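Local atomic coordinates of uncharacterized protein DSY3957 (PDB entry 3HXL), a protein that probably serves as a subunit of the contractile tail sheath of a phage or phage-like particle. Residues L42-P47 with V105-G110; G111-D116 with L136-E141. All coordinates share one frame; numbering follows the deposited sequence.

In the fold
Both contacts lie on the same side of the chain's centre, about 11 Å apart between their own centres. Contact 1 comes first along the chain: it joins the loop between strands 35-40 and 51-54 to the end of strand 103-107, bringing the Gp18 domain III N-terminal region against the beta-sandwich region. Contact 2 follows directly, because residues 111-116 continue from 105-110 and lead into strand 117-123; they meet the turn between strands 131-137 and 140-147. The two also touch, Trp44 CE3 lying 3.6 Å from Arg113 CB. One connection of the beta-sandwich, running from its three-stranded to its four-stranded sheet, thus takes part in both the joint with loop 42-47 and the hairpin contact.

Contact 1: L42-P47 with V105-G110; sequences LSWGEP and VTAKWG
A joint built on two tryptophans, Trp44 and Trp109, brings the loop after strand 35-40 against the end of strand 103-107 in the beta-sandwich region. The indoles form a T-shaped pair in which Trp109 turns its edge to the face of Trp44, with planes at 84° and five-membered-ring centroids 5.0 Å apart. Trp109 CD1 is the leading atom, 3.5 Å from Trp44 NE1, while Trp109 CB sits over the six-membered ring of Trp44 in a CH-pi contact. Trp44 CG is anti to its backbone N (chi1 -169°); at the edge of the six-membered ring, CZ3 meets Ala107 CB at 3.7 Å.

Trp109 in turn lies flat against backbone. Glu46 CA stands 3.6 Å from the centroid of its six-membered ring, only 2° off the normal, and Gly45 CA is over the five-membered ring on the same face. Glu46 CB continues this cover toward CZ2 and CH2, and Pro47 CD reaches CE3 at 3.8 Å. On the opposite face rests CG of Lys108. At the backbone angles of Gly45 a CB would collide with the preceding carbonyl O.

Outside the pair, Trp158 meets the Trp44 ring, and Arg89 donates to both Gly45 O and Gly110 O, adding polar ties to the two segments. No hydrogen bond passes directly between the segments themselves, so their grip on each other is one of aromatic, CH-pi and apolar packing, while the polar ties go through Arg89.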
loop_
_atom_site.group_PDB
_atom_site.type_symbol
_atom_site.label_atom_id
_atom_site.label_comp_id
_atom_site.label_asym_id
_atom_site.label_seq_id
_atom_site.Cartn_x
_atom_site.Cartn_y
_atom_site.Cartn_z
ATOM N N LEU A 42 3.143 13.163 -7.526
ATOM C CA LEU A 42 4.293 13.715 -6.820
ATOM C C LEU A 42 4.995 14.827 -7.597
ATOM O O LEU A 42 4.616 15.146 -8.725
ATOM C CB LEU A 42 5.281 12.582 -6.522
ATOM C CG LEU A 42 4.714 11.395 -5.733
ATOM C CD1 LEU A 42 5.763 10.297 -5.599
ATOM C CD2 LEU A 42 4.274 11.877 -4.363
ATOM N N SER A 43 6.019 15.413 -6.981
ATOM C CA SER A 43 6.781 16.486 -7.610
ATOM C C SER A 43 8.199 16.029 -7.931
ATOM O O SER A 43 9.031 16.815 -8.385
ATOM C CB SER A 43 6.835 17.707 -6.688
ATOM O OG SER A 43 5.533 18.163 -6.368
ATOM N N TRP A 44 8.464 14.750 -7.695
ATOM C CA TRP A 44 9.776 14.183 -7.957
ATOM C C TRP A 44 9.693 12.666 -7.851
ATOM O O TRP A 44 8.740 12.132 -7.281
ATOM C CB TRP A 44 10.779 14.737 -6.936
ATOM C CG TRP A 44 12.221 14.439 -7.232
ATOM C CD1 TRP A 44 12.977 13.430 -6.711
ATOM C CD2 TRP A 44 13.088 15.192 -8.089
ATOM N NE1 TRP A 44 14.267 13.514 -7.187
ATOM C CE2 TRP A 44 14.360 14.584 -8.035
ATOM C CE3 TRP A 44 12.911 16.324 -8.897
ATOM C CZ2 TRP A 44 15.457 15.071 -8.761
ATOM C CZ3 TRP A 44 14.003 16.809 -9.620
ATOM C CH2 TRP A 44 15.259 16.178 -9.543
ATOM N N GLY A 45 10.685 11.980 -8.409
ATOM C CA GLY A 45 10.713 10.530 -8.351
ATOM C C GLY A 45 10.430 9.845 -9.673
ATOM O O GLY A 45 9.805 10.420 -10.562
ATOM N N GLU A 46 10.896 8.607 -9.799
ATOM C CA GLU A 46 10.686 7.826 -11.010
ATOM C C GLU A 46 9.194 7.586 -11.234
ATOM O O GLU A 46 8.504 7.043 -10.371
ATOM C CB GLU A 46 11.423 6.490 -10.903
ATOM C CG GLU A 46 11.195 5.555 -12.082
ATOM C CD GLU A 46 12.148 4.381 -12.080
ATOM O OE1 GLU A 46 12.405 3.821 -10.992
ATOM O OE2 GLU A 46 12.640 4.009 -13.165
ATOM N N PRO A 47 8.675 7.997 -12.403
ATOM C CA PRO A 47 7.257 7.827 -12.735
ATOM C C PRO A 47 6.901 6.483 -13.378
ATOM O O PRO A 47 7.743 5.841 -14.004
ATOM C CB PRO A 47 6.998 8.992 -13.680
ATOM C CG PRO A 47 8.270 9.016 -14.482
ATOM C CD PRO A 47 9.350 8.843 -13.409
ATOM N N VAL A 105 22.118 21.971 -17.374
ATOM C CA VAL A 105 21.865 21.135 -16.206
ATOM C C VAL A 105 20.365 20.870 -16.181
ATOM O O VAL A 105 19.564 21.805 -16.129
ATOM C CB VAL A 105 22.256 21.849 -14.897
ATOM C CG1 VAL A 105 22.121 20.887 -13.722
ATOM C CG2 VAL A 105 23.674 22.376 -15.001
ATOM N N THR A 106 20.001 19.595 -16.217
ATOM C CA THR A 106 18.605 19.191 -16.233
ATOM C C THR A 106 18.282 18.257 -15.069
ATOM O O THR A 106 19.047 17.338 -14.768
ATOM C CB THR A 106 18.285 18.476 -17.561
ATOM O OG1 THR A 106 18.756 19.282 -18.651
ATOM C CG2 THR A 106 16.791 18.249 -17.707
ATOM N N ALA A 107 17.151 18.507 -14.416
ATOM C CA ALA A 107 16.707 17.692 -13.289
ATOM C C ALA A 107 16.630 16.222 -13.694
ATOM O O ALA A 107 16.313 15.898 -14.841
ATOM C CB ALA A 107 15.345 18.173 -12.808
ATOM N N LYS A 108 16.918 15.333 -12.747
ATOM C CA LYS A 108 16.881 13.898 -13.009
ATOM C C LYS A 108 15.454 13.439 -13.296
ATOM O O LYS A 108 15.224 12.593 -14.159
ATOM C CB LYS A 108 17.440 13.127 -11.808
ATOM C CG LYS A 108 17.571 11.625 -12.031
ATOM C CD LYS A 108 18.216 10.953 -10.829
ATOM C CE LYS A 108 18.397 9.456 -11.042
ATOM N NZ LYS A 108 19.015 8.823 -9.842
ATOM N N TRP A 109 14.501 14.001 -12.557
ATOM C CA TRP A 109 13.089 13.660 -12.720
ATOM C C TRP A 109 12.280 14.930 -12.956
ATOM O O TRP A 109 12.674 16.016 -12.536
ATOM C CB TRP A 109 12.546 12.951 -11.464
ATOM C CG TRP A 109 13.242 11.660 -11.114
ATOM C CD1 TRP A 109 13.914 11.376 -9.954
ATOM C CD2 TRP A 109 13.347 10.488 -11.934
ATOM N NE1 TRP A 109 14.432 10.103 -10.005
ATOM C CE2 TRP A 109 14.103 9.539 -11.209
ATOM C CE3 TRP A 109 12.883 10.151 -13.214
ATOM C CZ2 TRP A 109 14.400 8.270 -11.723
ATOM C CZ3 TRP A 109 13.179 8.892 -13.724
ATOM C CH2 TRP A 109 13.933 7.966 -12.979
ATOM N N GLY A 110 11.150 14.791 -13.644
ATOM C CA GLY A 110 10.304 15.941 -13.886
ATOM C C GLY A 110 9.555 16.269 -12.606
ATOM O O GLY A 110 9.391 15.405 -11.744
#

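Contact 2: G111-D116 with L136-E141; sequences GARGND and LVDGAE
Leu136, near the end of strand 131-137, places its carbonyl O 3.6 Å from Asp116 O, at the last residue of the 3-10 segment 112-116, a plain van der Waals approach. Val137 comes next and touches in two ways: its CA approaches the same Asp116 O at 3.3 Å in a CA-H...O contact, and its CG1 lies over one face of the Arg113 guanidinium, offset toward the rim. Asp138 carries most of the polar contact. Its N donates to Asp116 O (3.0 Å), a nearly straight bond at 165°.

Here the chain reverses through a type I' beta turn, Val137 to Ala140, the tight connection of a two-residue beta hairpin in the four-stranded sheet of the sandwich. At its first corner the Asp138 carboxylate turns back to Arg113, whose NH1 reaches OD2 at 2.8 Å from above the carboxylate plane. The same NH1 also binds Asp116 OD2 (2.9 Å), on the anti side of that carboxylate, completing a three-residue salt-bridge network. The Arg113 chain bends at chi2 (50°), and both acceptors lie near its guanidinium plane. Asp116 and Asp138 run side by side, pointing the same way, with Asp116 OD2 and Asp138 OD1 3.9 Å apart; the shared arginine probably eases their repulsion. Water 1 links Arg113 NH2 to Asp138 OD2, while Gly64 O takes a further bond from NH2.

At the backbone angles of Gly139, the second corner, a CB would press on the preceding carbonyl O; its N donates to water 3, which in turn donates to Asp116 O. Ala140 then pairs with Val137 in both directions, N to O, and the chain departs along strand 140-147.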
loop_
_atom_site.group_PDB
_atom_site.type_symbol
_atom_site.label_atom_id
_atom_site.label_comp_id
_atom_site.label_asym_id
_atom_site.label_seq_id
_atom_site.Cartn_x
_atom_site.Cartn_y
_atom_site.Cartn_z
ATOM N N GLY A 111 9.109 17.512 -12.477
ATOM C CA GLY A 111 8.384 17.917 -11.289
ATOM C C GLY A 111 8.809 19.291 -10.818
ATOM O O GLY A 111 9.851 19.803 -11.234
ATOM N N ALA A 112 8.000 19.888 -9.947
ATOM C CA ALA A 112 8.278 21.212 -9.406
ATOM C C ALA A 112 9.488 21.185 -8.477
ATOM O O ALA A 112 10.085 22.222 -8.189
ATOM C CB ALA A 112 7.055 21.730 -8.653
ATOM N N ARG A 113 9.847 19.998 -8.002
ATOM C CA ARG A 113 10.986 19.869 -7.105
ATOM C C ARG A 113 12.270 20.267 -7.832
ATOM O O ARG A 113 13.250 20.668 -7.208
ATOM C CB ARG A 113 11.075 18.433 -6.584
ATOM C CG ARG A 113 12.222 18.164 -5.627
ATOM C CD ARG A 113 12.297 19.184 -4.503
ATOM N NE ARG A 113 13.026 18.643 -3.358
ATOM C CZ ARG A 113 13.415 19.353 -2.305
ATOM N NH1 ARG A 113 13.152 20.651 -2.243
ATOM N NH2 ARG A 113 14.063 18.760 -1.311
ATOM N N GLY A 114 12.255 20.164 -9.157
ATOM C CA GLY A 114 13.422 20.541 -9.928
ATOM C C GLY A 114 13.724 22.029 -9.815
ATOM O O GLY A 114 14.875 22.444 -9.955
ATOM N N ASN A 115 12.700 22.839 -9.556
ATOM C CA ASN A 115 12.909 24.280 -9.434
ATOM C C ASN A 115 13.597 24.676 -8.125
ATOM O O ASN A 115 13.939 25.843 -7.928
ATOM C CB ASN A 115 11.585 25.039 -9.561
ATOM C CG ASN A 115 10.859 24.744 -10.860
ATOM O OD1 ASN A 115 11.462 24.722 -11.939
ATOM N ND2 ASN A 115 9.553 24.525 -10.765
ATOM N N ASP A 116 13.799 23.716 -7.228
ATOM C CA ASP A 116 14.470 24.005 -5.960
ATOM C C ASP A 116 15.959 23.717 -6.086
ATOM O O ASP A 116 16.698 23.754 -5.102
ATOM C CB ASP A 116 13.905 23.152 -4.822
ATOM C CG ASP A 116 12.432 23.407 -4.567
ATOM O OD1 ASP A 116 11.957 24.520 -4.866
ATOM O OD2 ASP A 116 11.756 22.492 -4.053
ATOM N N LEU A 136 23.005 22.715 -5.629
ATOM C CA LEU A 136 22.300 23.117 -4.421
ATOM C C LEU A 136 20.819 22.805 -4.500
ATOM O O LEU A 136 20.195 22.939 -5.555
ATOM C CB LEU A 136 22.474 24.617 -4.167
ATOM C CG LEU A 136 23.772 25.107 -3.509
ATOM C CD1 LEU A 136 24.974 24.694 -4.325
ATOM C CD2 LEU A 136 23.707 26.618 -3.368
ATOM N N VAL A 137 20.272 22.386 -3.369
ATOM C CA VAL A 137 18.856 22.069 -3.249
ATOM C C VAL A 137 18.362 22.826 -2.026
ATOM O O VAL A 137 18.791 22.550 -0.904
ATOM C CB VAL A 137 18.633 20.561 -3.040
ATOM C CG1 VAL A 137 17.151 20.276 -2.865
ATOM C CG2 VAL A 137 19.183 19.789 -4.230
ATOM N N ASP A 138 17.461 23.777 -2.249
ATOM C CA ASP A 138 16.938 24.610 -1.172
ATOM C C ASP A 138 18.097 25.327 -0.490
ATOM O O ASP A 138 18.108 25.488 0.730
ATOM C CB ASP A 138 16.174 23.780 -0.135
ATOM C CG ASP A 138 14.836 23.284 -0.648
ATOM O OD1 ASP A 138 14.179 24.015 -1.417
ATOM O OD2 ASP A 138 14.433 22.169 -0.265
ATOM N N GLY A 139 19.085 25.734 -1.284
ATOM C CA GLY A 139 20.236 26.439 -0.745
ATOM C C GLY A 139 21.332 25.570 -0.160
ATOM O O GLY A 139 22.434 26.052 0.091
ATOM N N ALA A 140 21.044 24.293 0.060
ATOM C CA ALA A 140 22.031 23.384 0.625
ATOM C C ALA A 140 22.804 22.640 -0.465
ATOM O O ALA A 140 22.213 22.068 -1.383
ATOM C CB ALA A 140 21.348 22.388 1.552
ATOM N N GLU A 141 24.128 22.652 -0.354
ATOM C CA GLU A 141 24.977 21.969 -1.322
ATOM C C GLU A 141 24.981 20.474 -1.037
ATOM O O GLU A 141 25.447 20.041 0.017
ATOM C CB GLU A 141 26.405 22.509 -1.245
ATOM C CG GLU A 141 27.406 21.750 -2.101
ATOM C CD GLU A 141 28.812 22.290 -1.957
ATOM O OE1 GLU A 141 29.052 23.442 -2.380
ATOM O OE2 GLU A 141 29.673 21.565 -1.413
HETATM O O HOH W 1 15.573 20.246 1.067
HETATM O O HOH W 2 13.899 26.365 -3.368
HETATM O O HOH W 3 18.711 25.874 -4.258
#